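Local coordinates for GTP-binding protein (Thermus thermophilus, PDB 2DBY) that binds guanine nucleotide, here GDP, in a P-loop GTPase domain and probably acts as an ATPase that associates with the ribosome and its large subunit, at residues V207-E212 with V239-R244; P10-S15 with A104-C109; D123-A128 with E225-K230; F18-R23 with L245-A250. One frame throughout, in Å; residues are numbered along the deposited sequence.

Interaction 1 (V207-E212 with V239-R244); sequences VANVAE and VVVSAR. With GDP (guanosine-5'-diphosphate), chain B.
Val241, Ser242 and Val207 give up the most surface where strands 204-209 and 237-241 run parallel. Val241 and Val207 lie on the same face of the sheet and cross obliquely, Val241 CG2 meeting Val207 CG1 at 3.7 Å; beta-branched valines fill this buried layer without leaving the extended backbone. The backbone ladder is regular: Ala208 N donates to Val239 O in the carbonyl plane, and Val210 N closes on Val241 O at 2.8 Å. Ser242, at the N-cap of helix 243-250, has OG anti to its backbone N (chi1 166°), which lets the hydroxyl donate to GDP O6 at 3.0 Å and accept from Leu245 N. From the other strand Asn209, with CG anti to N, extends its amide across the strand ends: OD1 receives Ala243 N at 2.9 Å, an almost straight bond (176°) with the donor above the amide plane, and ND2 bonds Val12 O. An alanine at Asn209 would remove both bonds and probably leave the start of helix 243-250 and the P-loop less firmly tied together. Arg244 N also donates to GDP O6, at 3.1 Å. The Asn209 strand end and the helix start after strand 237-241 correspond to the G4 and G5 base-recognition elements of P-loop GTPases.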
loop_
_atom_site.group_PDB
_atom_site.type_symbol
_atom_site.label_atom_id
_atom_site.label_comp_id
_atom_site.label_asym_id
_atom_site.label_seq_id
_atom_site.Cartn_x
_atom_site.Cartn_y
_atom_site.Cartn_z
ATOM N N VAL A 207 5.571 9.956 6.534
ATOM C CA VAL A 207 4.336 10.734 6.685
ATOM C C VAL A 207 4.708 11.963 7.507
ATOM O O VAL A 207 4.915 11.870 8.722
ATOM C CB VAL A 207 3.258 9.897 7.439
ATOM C CG1 VAL A 207 1.977 10.704 7.593
ATOM C CG2 VAL A 207 2.970 8.611 6.670
ATOM N N ALA A 208 4.838 13.097 6.833
ATOM C CA ALA A 208 5.207 14.344 7.520
ATOM C C ALA A 208 3.965 14.934 8.167
ATOM O O ALA A 208 3.072 15.419 7.465
ATOM C CB ALA A 208 5.817 15.354 6.512
ATOM N N ASN A 209 3.900 14.870 9.496
ATOM C CA ASN A 209 2.754 15.411 10.241
ATOM C C ASN A 209 3.015 16.897 10.451
ATOM O O ASN A 209 4.013 17.278 11.067
ATOM C CB ASN A 209 2.613 14.700 11.587
ATOM C CG ASN A 209 1.307 15.034 12.282
ATOM O OD1 ASN A 209 0.371 15.566 11.662
ATOM N ND2 ASN A 209 1.225 14.718 13.556
ATOM N N VAL A 210 2.121 17.727 9.931
ATOM C CA VAL A 210 2.282 19.164 10.021
ATOM C C VAL A 210 1.043 19.853 10.587
ATOM O O VAL A 210 -0.007 19.233 10.743
ATOM C CB VAL A 210 2.532 19.797 8.615
ATOM C CG1 VAL A 210 3.819 19.247 8.020
ATOM C CG2 VAL A 210 1.361 19.484 7.648
ATOM N N ALA A 211 1.195 21.137 10.898
ATOM C CA ALA A 211 0.062 21.937 11.351
ATOM C C ALA A 211 -0.769 22.133 10.070
ATOM O O ALA A 211 -0.211 22.207 8.977
ATOM C CB ALA A 211 0.553 23.278 11.880
ATOM N N GLU A 212 -2.092 22.259 10.193
ATOM C CA GLU A 212 -2.949 22.393 9.011
ATOM C C GLU A 212 -2.585 23.500 8.022
ATOM O O GLU A 212 -2.815 23.339 6.818
ATOM C CB GLU A 212 -4.412 22.548 9.438
ATOM C CG GLU A 212 -4.640 23.603 10.486
ATOM C CD GLU A 212 -5.983 23.431 11.193
ATOM O OE1 GLU A 212 -6.369 22.275 11.485
ATOM O OE2 GLU A 212 -6.631 24.450 11.473
ATOM N N VAL A 239 4.327 11.798 2.198
ATOM C CA VAL A 239 2.935 12.246 2.169
ATOM C C VAL A 239 2.803 13.227 3.317
ATOM O O VAL A 239 3.222 12.929 4.444
ATOM C CB VAL A 239 1.905 11.136 2.400
ATOM C CG1 VAL A 239 0.497 11.737 2.217
ATOM C CG2 VAL A 239 2.108 9.986 1.418
ATOM N N VAL A 240 2.225 14.394 3.045
ATOM C CA VAL A 240 2.067 15.395 4.102
ATOM C C VAL A 240 0.632 15.406 4.606
ATOM O O VAL A 240 -0.306 15.529 3.813
ATOM C CB VAL A 240 2.435 16.805 3.575
ATOM C CG1 VAL A 240 2.320 17.834 4.703
ATOM C CG2 VAL A 240 3.833 16.777 2.958
ATOM N N VAL A 241 0.466 15.271 5.919
ATOM C CA VAL A 241 -0.874 15.290 6.522
ATOM C C VAL A 241 -0.863 16.052 7.841
ATOM O O VAL A 241 0.184 16.289 8.439
ATOM C CB VAL A 241 -1.363 13.857 6.866
ATOM C CG1 VAL A 241 -1.199 12.947 5.657
ATOM C CG2 VAL A 241 -0.605 13.313 8.089
ATOM N N SER A 242 -2.042 16.470 8.282
ATOM C CA SER A 242 -2.173 17.042 9.618
ATOM C C SER A 242 -3.035 15.985 10.331
ATOM O O SER A 242 -4.234 15.867 10.047
ATOM C CB SER A 242 -2.946 18.370 9.607
ATOM O OG SER A 242 -3.311 18.679 10.936
ATOM N N ALA A 243 -2.439 15.207 11.233
ATOM C CA ALA A 243 -3.169 14.164 11.953
ATOM C C ALA A 243 -4.347 14.765 12.700
ATOM O O ALA A 243 -5.429 14.192 12.743
ATOM C CB ALA A 243 -2.235 13.459 12.960
ATOM N N ARG A 244 -4.128 15.906 13.332
ATOM C CA ARG A 244 -5.229 16.518 14.062
ATOM C C ARG A 244 -6.394 16.855 13.136
ATOM O O ARG A 244 -7.561 16.600 13.464
ATOM C CB ARG A 244 -4.765 17.785 14.777
ATOM C CG ARG A 244 -5.875 18.454 15.559
ATOM C CD ARG A 244 -5.350 19.538 16.466
ATOM N NE ARG A 244 -6.450 20.313 17.033
ATOM C CZ ARG A 244 -6.290 21.345 17.854
ATOM N NH1 ARG A 244 -5.065 21.720 18.206
ATOM N NH2 ARG A 244 -7.350 22.004 18.311
HETATM P PB GDP B . 1.915 9.717 19.596
HETATM O O1B GDP B . 2.747 9.731 20.870
HETATM O O2B GDP B . 2.848 9.553 18.279
HETATM O O3B GDP B . 0.587 8.964 19.622
HETATM O O3A GDP B . 1.441 11.281 19.480
HETATM P PA GDP B . -0.003 11.947 19.759
HETATM O O1A GDP B . -1.008 11.364 18.863
HETATM O O2A GDP B . -0.433 11.708 21.292
HETATM O "O5'" GDP B . 0.106 13.531 19.460
HETATM C "C5'" GDP B . 1.040 14.125 20.369
HETATM C "C4'" GDP B . 0.652 15.611 20.580
HETATM O "O4'" GDP B . 0.682 16.385 19.316
HETATM C "C3'" GDP B . -0.761 15.831 21.103
HETATM O "O3'" GDP B . -1.160 16.677 22.180
HETATM C "C2'" GDP B . -1.590 15.936 19.797
HETATM O "O2'" GDP B . -2.750 16.742 20.109
HETATM C "C1'" GDP B . -0.693 16.867 18.994
HETATM N N9 GDP B . -0.885 16.745 17.519
HETATM C C8 GDP B . -0.896 15.578 16.777
HETATM N N7 GDP B . -1.078 15.842 15.512
HETATM C C5 GDP B . -1.197 17.187 15.353
HETATM C C6 GDP B . -1.398 18.052 14.224
HETATM O O6 GDP B . -1.506 17.586 13.113
HETATM N N1 GDP B . -1.470 19.417 14.428
HETATM C C2 GDP B . -1.346 19.940 15.701
HETATM N N2 GDP B . -1.418 21.299 15.878
HETATM N N3 GDP B . -1.156 19.147 16.765
HETATM C C4 GDP B . -1.077 17.785 16.638
#

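Interaction 2 (P10-S15 with A104-C109); sequences PNVGKS and AHVLRC. With GDP (guanosine-5'-diphosphate), chain B; FMT (formic acid), chain C.
Arg108 leans over the loop with its guanidinium laid against a carbonyl: Asn11 O sits over one face, 3.0 Å from Arg108 CZ, so the N-H bonds, which lie in the plane, do not point at it and no hydrogen bond forms. The chain has CG anti to the backbone N and bends at chi3 (-62°), turning Arg108 NH2 to the ribose, where it makes a short but weak hydrogen bond of 2.6 Å to GDP O4'. Nearer the backbone, Arg108 CB lies 4.0 Å from Val12 CB. Val12 puts CG2 in the crowded position between its N and carbonyl carbon (chi1 -57°), and this methyl meets Val106 CG1 at 3.7 Å. The loop is the P-loop, whose amides surround the beta-phosphate: Val12 N and Lys14 N each give a 2.9 Å bond to GDP O2B. Gly13 is needed because its backbone angles and the nearby GDP N7 leave no room for a CB. Lys14 directs NZ to a salt bridge with Asp75. An alanine at Arg108 would lose the group over Asn11 O and the ribose bond, and would probably hold that side of the nucleotide less firmly. Ser15 N adds a 2.7 Å bond to GDP O3B.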
loop_
_atom_site.group_PDB
_atom_site.type_symbol
_atom_site.label_atom_id
_atom_site.label_comp_id
_atom_site.label_asym_id
_atom_site.label_seq_id
_atom_site.Cartn_x
_atom_site.Cartn_y
_atom_site.Cartn_z
ATOM N N PRO A 10 7.759 8.197 20.119
ATOM C CA PRO A 10 6.824 8.967 20.945
ATOM C C PRO A 10 6.468 10.395 20.563
ATOM O O PRO A 10 7.301 11.190 20.100
ATOM C CB PRO A 10 7.466 8.908 22.334
ATOM C CG PRO A 10 8.065 7.527 22.334
ATOM C CD PRO A 10 8.717 7.449 20.960
ATOM N N ASN A 11 5.200 10.714 20.783
ATOM C CA ASN A 11 4.672 12.048 20.543
ATOM C C ASN A 11 4.905 12.677 19.168
ATOM O O ASN A 11 5.454 13.775 19.068
ATOM C CB ASN A 11 5.200 12.976 21.651
ATOM C CG ASN A 11 4.949 12.399 23.043
ATOM O OD1 ASN A 11 5.886 12.020 23.757
ATOM N ND2 ASN A 11 3.677 12.307 23.424
ATOM N N VAL A 12 4.495 11.981 18.111
ATOM C CA VAL A 12 4.635 12.520 16.760
ATOM C C VAL A 12 3.256 12.669 16.104
ATOM O O VAL A 12 3.149 13.104 14.952
ATOM C CB VAL A 12 5.535 11.625 15.887
ATOM C CG1 VAL A 12 6.906 11.467 16.577
ATOM C CG2 VAL A 12 4.914 10.236 15.693
ATOM N N GLY A 13 2.209 12.317 16.855
ATOM C CA GLY A 13 0.851 12.413 16.338
ATOM C C GLY A 13 0.299 11.106 15.832
ATOM O O GLY A 13 -0.768 11.072 15.207
ATOM N N LYS A 14 1.000 10.005 16.085
ATOM C CA LYS A 14 0.505 8.720 15.590
ATOM C C LYS A 14 -0.849 8.277 16.186
ATOM O O LYS A 14 -1.714 7.803 15.453
ATOM C CB LYS A 14 1.548 7.603 15.810
ATOM C CG LYS A 14 1.237 6.329 15.049
ATOM C CD LYS A 14 2.345 5.288 15.166
ATOM C CE LYS A 14 2.422 4.745 16.567
ATOM N NZ LYS A 14 2.764 3.303 16.540
ATOM N N SER A 15 -1.052 8.426 17.499
ATOM C CA SER A 15 -2.330 7.967 18.045
ATOM C C SER A 15 -3.462 8.838 17.517
ATOM O O SER A 15 -4.559 8.359 17.316
ATOM C CB SER A 15 -2.323 7.999 19.575
ATOM O OG SER A 15 -2.059 9.298 20.037
ATOM N N ALA A 104 4.936 2.985 6.942
ATOM C CA ALA A 104 4.662 4.414 6.844
ATOM C C ALA A 104 5.135 4.938 8.205
ATOM O O ALA A 104 4.614 4.556 9.260
ATOM C CB ALA A 104 3.157 4.669 6.634
ATOM N N HIS A 105 6.127 5.817 8.181
ATOM C CA HIS A 105 6.717 6.333 9.412
ATOM C C HIS A 105 6.256 7.761 9.624
ATOM O O HIS A 105 6.549 8.641 8.813
ATOM C CB HIS A 105 8.269 6.256 9.295
ATOM C CG HIS A 105 9.007 6.582 10.567
ATOM N ND1 HIS A 105 10.326 6.221 10.768
ATOM C CD2 HIS A 105 8.612 7.206 11.707
ATOM C CE1 HIS A 105 10.712 6.610 11.972
ATOM N NE2 HIS A 105 9.691 7.214 12.564
ATOM N N VAL A 106 5.543 7.989 10.727
ATOM C CA VAL A 106 5.026 9.321 11.047
ATOM C C VAL A 106 6.164 10.121 11.683
ATOM O O VAL A 106 6.762 9.697 12.666
ATOM C CB VAL A 106 3.851 9.230 12.037
ATOM C CG1 VAL A 106 3.317 10.639 12.368
ATOM C CG2 VAL A 106 2.740 8.340 11.426
ATOM N N LEU A 107 6.440 11.283 11.108
ATOM C CA LEU A 107 7.522 12.147 11.578
ATOM C C LEU A 107 6.912 13.504 11.917
ATOM O O LEU A 107 6.176 14.086 11.105
ATOM C CB LEU A 107 8.549 12.286 10.447
ATOM C CG LEU A 107 9.220 10.991 9.993
ATOM C CD1 LEU A 107 10.052 11.276 8.724
ATOM C CD2 LEU A 107 10.136 10.484 11.124
ATOM N N ARG A 108 7.204 14.006 13.116
ATOM C CA ARG A 108 6.645 15.284 13.523
ATOM C C ARG A 108 7.363 16.471 12.865
ATOM O O ARG A 108 8.589 16.636 13.010
ATOM C CB ARG A 108 6.685 15.405 15.057
ATOM C CG ARG A 108 6.485 16.835 15.549
ATOM C CD ARG A 108 6.181 16.882 17.034
ATOM N NE ARG A 108 4.944 16.166 17.295
ATOM C CZ ARG A 108 4.166 16.361 18.353
ATOM N NH1 ARG A 108 4.493 17.265 19.269
ATOM N NH2 ARG A 108 3.057 15.647 18.492
ATOM N N CYS A 109 6.608 17.278 12.125
ATOM C CA CYS A 109 7.165 18.448 11.456
ATOM C C CYS A 109 6.536 19.777 11.882
ATOM O O CYS A 109 6.475 20.718 11.088
ATOM C CB CYS A 109 7.070 18.323 9.932
ATOM S SG CYS A 109 8.046 16.938 9.261
HETATM P PB GDP B . 1.915 9.717 19.596
HETATM O O1B GDP B . 2.747 9.731 20.870
HETATM O O2B GDP B . 2.848 9.553 18.279
HETATM O O3B GDP B . 0.587 8.964 19.622
HETATM O O3A GDP B . 1.441 11.281 19.480
HETATM P PA GDP B . -0.003 11.947 19.759
HETATM O O1A GDP B . -1.008 11.364 18.863
HETATM O O2A GDP B . -0.433 11.708 21.292
HETATM O "O5'" GDP B . 0.106 13.531 19.460
HETATM C "C5'" GDP B . 1.040 14.125 20.369
HETATM C "C4'" GDP B . 0.652 15.611 20.580
HETATM O "O4'" GDP B . 0.682 16.385 19.316
HETATM C "C3'" GDP B . -0.761 15.831 21.103
HETATM O "O3'" GDP B . -1.160 16.677 22.180
HETATM C "C2'" GDP B . -1.590 15.936 19.797
HETATM O "O2'" GDP B . -2.750 16.742 20.109
HETATM C "C1'" GDP B . -0.693 16.867 18.994
HETATM N N9 GDP B . -0.885 16.745 17.519
HETATM C C8 GDP B . -0.896 15.578 16.777
HETATM N N7 GDP B . -1.078 15.842 15.512
HETATM C C5 GDP B . -1.197 17.187 15.353
HETATM C C6 GDP B . -1.398 18.052 14.224
HETATM O O6 GDP B . -1.506 17.586 13.113
HETATM N N1 GDP B . -1.470 19.417 14.428
HETATM C C2 GDP B . -1.346 19.940 15.701
HETATM N N2 GDP B . -1.418 21.299 15.878
HETATM N N3 GDP B . -1.156 19.147 16.765
HETATM C C4 GDP B . -1.077 17.785 16.638
HETATM C C FMT C . 11.536 4.189 8.657
HETATM O O1 FMT C . 12.339 5.071 8.953
HETATM O O2 FMT C . 11.930 3.122 7.903
#

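Interaction 3 (D123-A128 with E225-K230); sequences DPLEDA and EAVRRK
Two basic side chains, Lys230 and Arg229, help to line the socket that receives Leu125, beside Ala226 and Val227. This is a knob-into-hole contact between helices 124-156 and 222-234 of the GTPase domain, whose segments cross at -33° with axes 10.1 Å apart. The chi1 of Leu125, -95°, lies away from the usual staggered values and carries the branched tip across, so that Leu125 CD1 rests 3.9 Å from Ala226 CB, where a small residue makes room, and 4.0 Å from Val227 CG2. Lys230 slides past Leu125 in the opposite direction, its aliphatic CB packing on Leu125 CG while the amino group goes on toward the other helix. At the start of helix 124-156, Pro124 presents its ring to Val227 and suits a first turn, where no amide proton is required. Asp123 makes an Asx turn, its OD2 accepting from Leu125 N above the carboxylate plane. Val227 also packs on Leu107 and Tyr206 of the sheet. Lys230 NZ ends 3.4 Å from Leu125 O and 3.6 Å from Ala128 CB.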
loop_
_atom_site.group_PDB
_atom_site.type_symbol
_atom_site.label_atom_id
_atom_site.label_comp_id
_atom_site.label_asym_id
_atom_site.label_seq_id
_atom_site.Cartn_x
_atom_site.Cartn_y
_atom_site.Cartn_z
ATOM N N ASP A 123 14.059 16.424 16.154
ATOM C CA ASP A 123 14.424 16.410 14.743
ATOM C C ASP A 123 13.835 15.171 14.063
ATOM O O ASP A 123 14.176 14.037 14.407
ATOM C CB ASP A 123 15.947 16.415 14.601
ATOM C CG ASP A 123 16.401 16.316 13.158
ATOM O OD1 ASP A 123 17.626 16.328 12.919
ATOM O OD2 ASP A 123 15.536 16.224 12.260
ATOM N N PRO A 124 12.941 15.375 13.081
ATOM C CA PRO A 124 12.331 14.243 12.381
ATOM C C PRO A 124 13.339 13.298 11.726
ATOM O O PRO A 124 13.148 12.081 11.730
ATOM C CB PRO A 124 11.407 14.924 11.363
ATOM C CG PRO A 124 12.109 16.240 11.091
ATOM C CD PRO A 124 12.506 16.657 12.490
ATOM N N LEU A 125 14.405 13.836 11.142
ATOM C CA LEU A 125 15.376 12.951 10.522
ATOM C C LEU A 125 15.983 11.986 11.563
ATOM O O LEU A 125 16.347 10.851 11.228
ATOM C CB LEU A 125 16.456 13.769 9.815
ATOM C CG LEU A 125 16.205 14.005 8.315
ATOM C CD1 LEU A 125 14.783 14.523 8.086
ATOM C CD2 LEU A 125 17.243 14.982 7.767
ATOM N N GLU A 126 16.050 12.422 12.826
ATOM C CA GLU A 126 16.611 11.588 13.889
ATOM C C GLU A 126 15.695 10.389 14.148
ATOM O O GLU A 126 16.164 9.262 14.311
ATOM C CB GLU A 126 16.791 12.397 15.174
ATOM C CG GLU A 126 17.959 11.918 16.016
ATOM C CD GLU A 126 19.304 12.295 15.401
ATOM O OE1 GLU A 126 19.688 13.487 15.488
ATOM O OE2 GLU A 126 19.967 11.402 14.822
ATOM N N ASP A 127 14.385 10.637 14.176
ATOM C CA ASP A 127 13.416 9.565 14.368
ATOM C C ASP A 127 13.543 8.530 13.244
ATOM O O ASP A 127 13.532 7.321 13.495
ATOM C CB ASP A 127 11.992 10.136 14.346
ATOM C CG ASP A 127 11.571 10.705 15.674
ATOM O OD1 ASP A 127 12.448 10.883 16.556
ATOM O OD2 ASP A 127 10.353 10.968 15.832
ATOM N N ALA A 128 13.622 9.009 12.002
ATOM C CA ALA A 128 13.722 8.103 10.860
ATOM C C ALA A 128 14.966 7.216 10.994
ATOM O O ALA A 128 14.913 6.015 10.758
ATOM C CB ALA A 128 13.796 8.908 9.558
ATOM N N GLU A 225 10.901 19.890 4.242
ATOM C CA GLU A 225 11.938 19.878 3.205
ATOM C C GLU A 225 13.073 18.900 3.558
ATOM O O GLU A 225 13.585 18.202 2.680
ATOM C CB GLU A 225 12.483 21.293 3.005
ATOM C CG GLU A 225 11.542 22.139 2.180
ATOM C CD GLU A 225 11.289 21.505 0.817
ATOM O OE1 GLU A 225 12.216 20.858 0.281
ATOM O OE2 GLU A 225 10.183 21.656 0.274
ATOM N N ALA A 226 13.467 18.850 4.828
ATOM C CA ALA A 226 14.538 17.926 5.250
ATOM C C ALA A 226 14.049 16.499 5.072
ATOM O O ALA A 226 14.809 15.624 4.650
ATOM C CB ALA A 226 14.926 18.154 6.705
ATOM N N VAL A 227 12.780 16.259 5.411
ATOM C CA VAL A 227 12.200 14.928 5.232
ATOM C C VAL A 227 12.218 14.505 3.753
ATOM O O VAL A 227 12.532 13.345 3.450
ATOM C CB VAL A 227 10.750 14.874 5.817
ATOM C CG1 VAL A 227 10.003 13.598 5.360
ATOM C CG2 VAL A 227 10.843 14.924 7.321
ATOM N N ARG A 228 11.908 15.421 2.829
ATOM C CA ARG A 228 11.945 15.094 1.403
ATOM C C ARG A 228 13.387 14.734 0.992
ATOM O O ARG A 228 13.607 13.799 0.208
ATOM C CB ARG A 228 11.433 16.269 0.542
ATOM C CG ARG A 228 9.943 16.558 0.730
ATOM C CD ARG A 228 9.445 17.612 -0.220
ATOM N NE ARG A 228 8.041 17.990 0.009
ATOM C CZ ARG A 228 6.983 17.240 -0.299
ATOM N NH1 ARG A 228 7.138 16.044 -0.859
ATOM N NH2 ARG A 228 5.759 17.694 -0.048
ATOM N N ARG A 229 14.365 15.475 1.521
ATOM C CA ARG A 229 15.792 15.225 1.223
ATOM C C ARG A 229 16.219 13.819 1.681
ATOM O O ARG A 229 16.866 13.066 0.922
ATOM C CB ARG A 229 16.647 16.317 1.898
ATOM C CG ARG A 229 18.162 16.098 1.915
ATOM C CD ARG A 229 18.892 17.450 2.177
ATOM N NE ARG A 229 18.382 18.198 3.343
ATOM C CZ ARG A 229 18.660 17.895 4.612
ATOM N NH1 ARG A 229 19.439 16.858 4.889
ATOM N NH2 ARG A 229 18.182 18.639 5.614
ATOM N N LYS A 230 15.849 13.463 2.912
ATOM C CA LYS A 230 16.166 12.155 3.473
ATOM C C LYS A 230 15.425 11.071 2.708
ATOM O O LYS A 230 15.950 9.974 2.510
ATOM C CB LYS A 230 15.741 12.070 4.943
ATOM C CG LYS A 230 16.011 10.720 5.587
ATOM C CD LYS A 230 17.494 10.524 5.854
ATOM C CE LYS A 230 17.749 9.374 6.828
ATOM N NZ LYS A 230 17.074 9.586 8.143
#

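Interaction 4 (F18-R23 with L245-A250); sequences FNALTR and LEAELA
The guanidinium of Arg23 meets a water at its edge, in plane, while Ala247 O lies near it obliquely. Arg23 NH1 donates to this water at 2.9 Å, and the water in turn donates to Ala250 O at 2.7 Å, so residues 245-250 are tied to helix 14-25 through solvent. The other flat group, the Phe18 ring, carries Leu21 CD1 on one face, 3.6 Å above the plane and offset toward the rim; both side chains also touch Ile6 of the central sheet. The segments 18-23 and 245-250, of helices 14-25 and 243-250, run at 29° with axes 7.9 Å apart, a spacing that small residues permit. Ala20 CB presses on the backbone, reaching Glu246 O at 3.7 Å, and lies 4.4 Å from Ala247 CB, the CA atoms of these two alanines being 4.3 Å apart. Arg23, its chain extended from CG to NE, runs its methylenes beside the other helix, Arg23 CD coming to 3.8 Å from Ala250 CB. Glu246 bends at chi2, and its OE1 and OE2 accept weak hydrogen bonds from Gly270 N and Leu271 N. Both helices begin at the GDP site and join through the close-set methyls of Ala20, Ala247 and Ala250, bordered by the long Arg23. Arg23 NH2 has a long, weak ion pair with Glu251, but the two segments themselves rely on close apolar fit, with a water linking Arg23 to Ala250 O.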
loop_
_atom_site.group_PDB
_atom_site.type_symbol
_atom_site.label_atom_id
_atom_site.label_comp_id
_atom_site.label_asym_id
_atom_site.label_seq_id
_atom_site.Cartn_x
_atom_site.Cartn_y
_atom_site.Cartn_z
ATOM N N PHE A 18 -4.270 7.612 14.290
ATOM C CA PHE A 18 -5.107 6.428 14.409
ATOM C C PHE A 18 -6.526 6.679 14.900
ATOM O O PHE A 18 -7.394 5.830 14.689
ATOM C CB PHE A 18 -4.456 5.361 15.250
ATOM C CG PHE A 18 -3.662 4.433 14.436
ATOM C CD1 PHE A 18 -2.303 4.661 14.233
ATOM C CD2 PHE A 18 -4.293 3.408 13.744
ATOM C CE1 PHE A 18 -1.572 3.881 13.342
ATOM C CE2 PHE A 18 -3.583 2.623 12.849
ATOM C CZ PHE A 18 -2.206 2.862 12.646
ATOM N N ASN A 19 -6.799 7.811 15.536
ATOM C CA ASN A 19 -8.206 8.071 15.908
ATOM C C ASN A 19 -8.931 8.183 14.573
ATOM O O ASN A 19 -10.029 7.653 14.381
ATOM C CB ASN A 19 -8.405 9.410 16.643
ATOM C CG ASN A 19 -7.835 9.411 18.038
ATOM O OD1 ASN A 19 -7.792 8.377 18.696
ATOM N ND2 ASN A 19 -7.388 10.590 18.503
ATOM N N ALA A 20 -8.299 8.876 13.637
ATOM C CA ALA A 20 -8.899 9.069 12.324
ATOM C C ALA A 20 -9.061 7.765 11.546
ATOM O O ALA A 20 -10.099 7.507 10.922
ATOM C CB ALA A 20 -8.069 10.062 11.528
ATOM N N LEU A 21 -8.027 6.934 11.575
ATOM C CA LEU A 21 -8.062 5.679 10.871
ATOM C C LEU A 21 -9.117 4.745 11.461
ATOM O O LEU A 21 -9.824 4.064 10.720
ATOM C CB LEU A 21 -6.669 5.031 10.928
ATOM C CG LEU A 21 -5.641 5.740 10.044
ATOM C CD1 LEU A 21 -4.220 5.267 10.381
ATOM C CD2 LEU A 21 -5.967 5.442 8.574
ATOM N N THR A 22 -9.232 4.703 12.789
ATOM C CA THR A 22 -10.236 3.799 13.361
ATOM C C THR A 22 -11.646 4.287 13.010
ATOM O O THR A 22 -12.545 3.483 12.779
ATOM C CB THR A 22 -10.016 3.623 14.875
ATOM O OG1 THR A 22 -8.729 3.016 15.073
ATOM C CG2 THR A 22 -11.087 2.683 15.490
ATOM N N ARG A 23 -11.850 5.593 12.957
ATOM C CA ARG A 23 -13.170 6.083 12.549
ATOM C C ARG A 23 -13.438 5.694 11.082
ATOM O O ARG A 23 -14.520 5.196 10.725
ATOM C CB ARG A 23 -13.244 7.614 12.708
ATOM C CG ARG A 23 -13.303 8.061 14.153
ATOM C CD ARG A 23 -13.223 9.580 14.231
ATOM N NE ARG A 23 -13.419 10.124 15.583
ATOM C CZ ARG A 23 -14.618 10.276 16.149
ATOM N NH1 ARG A 23 -15.724 9.907 15.489
ATOM N NH2 ARG A 23 -14.716 10.832 17.351
ATOM N N LEU A 245 -6.093 17.436 11.989
ATOM C CA LEU A 245 -7.151 17.781 11.040
ATOM C C LEU A 245 -7.872 16.522 10.571
ATOM O O LEU A 245 -9.094 16.496 10.454
ATOM C CB LEU A 245 -6.575 18.503 9.824
ATOM C CG LEU A 245 -7.609 18.872 8.746
ATOM C CD1 LEU A 245 -8.613 19.867 9.325
ATOM C CD2 LEU A 245 -6.883 19.507 7.552
ATOM N N GLU A 246 -7.121 15.458 10.293
ATOM C CA GLU A 246 -7.773 14.240 9.842
ATOM C C GLU A 246 -8.718 13.683 10.893
ATOM O O GLU A 246 -9.799 13.186 10.561
ATOM C CB GLU A 246 -6.735 13.165 9.471
ATOM C CG GLU A 246 -5.891 13.564 8.263
ATOM C CD GLU A 246 -6.740 13.925 7.054
ATOM O OE1 GLU A 246 -6.543 15.019 6.484
ATOM O OE2 GLU A 246 -7.611 13.113 6.678
ATOM N N ALA A 247 -8.320 13.738 12.155
ATOM C CA ALA A 247 -9.190 13.220 13.207
ATOM C C ALA A 247 -10.471 14.048 13.275
ATOM O O ALA A 247 -11.571 13.496 13.471
ATOM C CB ALA A 247 -8.472 13.260 14.534
ATOM N N GLU A 248 -10.338 15.364 13.121
ATOM C CA GLU A 248 -11.520 16.247 13.164
ATOM C C GLU A 248 -12.449 15.981 11.971
ATOM O O GLU A 248 -13.657 15.845 12.132
ATOM C CB GLU A 248 -11.079 17.710 13.172
ATOM C CG GLU A 248 -10.319 18.077 14.449
ATOM C CD GLU A 248 -9.593 19.401 14.363
ATOM O OE1 GLU A 248 -9.499 19.966 13.257
ATOM O OE2 GLU A 248 -9.094 19.870 15.416
ATOM N N LEU A 249 -11.885 15.878 10.772
ATOM C CA LEU A 249 -12.690 15.604 9.586
ATOM C C LEU A 249 -13.402 14.241 9.619
ATOM O O LEU A 249 -14.533 14.122 9.130
ATOM C CB LEU A 249 -11.833 15.673 8.320
ATOM C CG LEU A 249 -11.272 17.056 7.964
ATOM C CD1 LEU A 249 -10.171 16.902 6.907
ATOM C CD2 LEU A 249 -12.399 17.948 7.420
ATOM N N ALA A 250 -12.746 13.235 10.183
ATOM C CA ALA A 250 -13.292 11.876 10.249
ATOM C C ALA A 250 -14.541 11.792 11.114
ATOM O O ALA A 250 -15.289 10.834 11.023
ATOM C CB ALA A 250 -12.230 10.902 10.775
HETATM O O HOH W 1 -16.278 9.032 12.821
#

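From the N terminus, the P-loop and the helix it opens, 14-25, come first. Interaction 2 closes the earliest loop when strand 102-108 comes alongside residues 10-15. Helix 124-156 follows, and interaction 3 is completed much later by helix 222-234, after strand 204-209 has opened interaction 1; these two contacts therefore cross. Interaction 1 closes the beta-alpha-beta unit of strand 204-209, helix 222-234 and strand 237-241. Interaction 4 spans the longest loop, enclosing interactions 1 and 3 and crossing interaction 2. Interactions 1 and 2 share the central sheet and GDP, interaction 3 joins two helices beside that sheet, and interaction 4 pairs the helices leading from the nucleotide site.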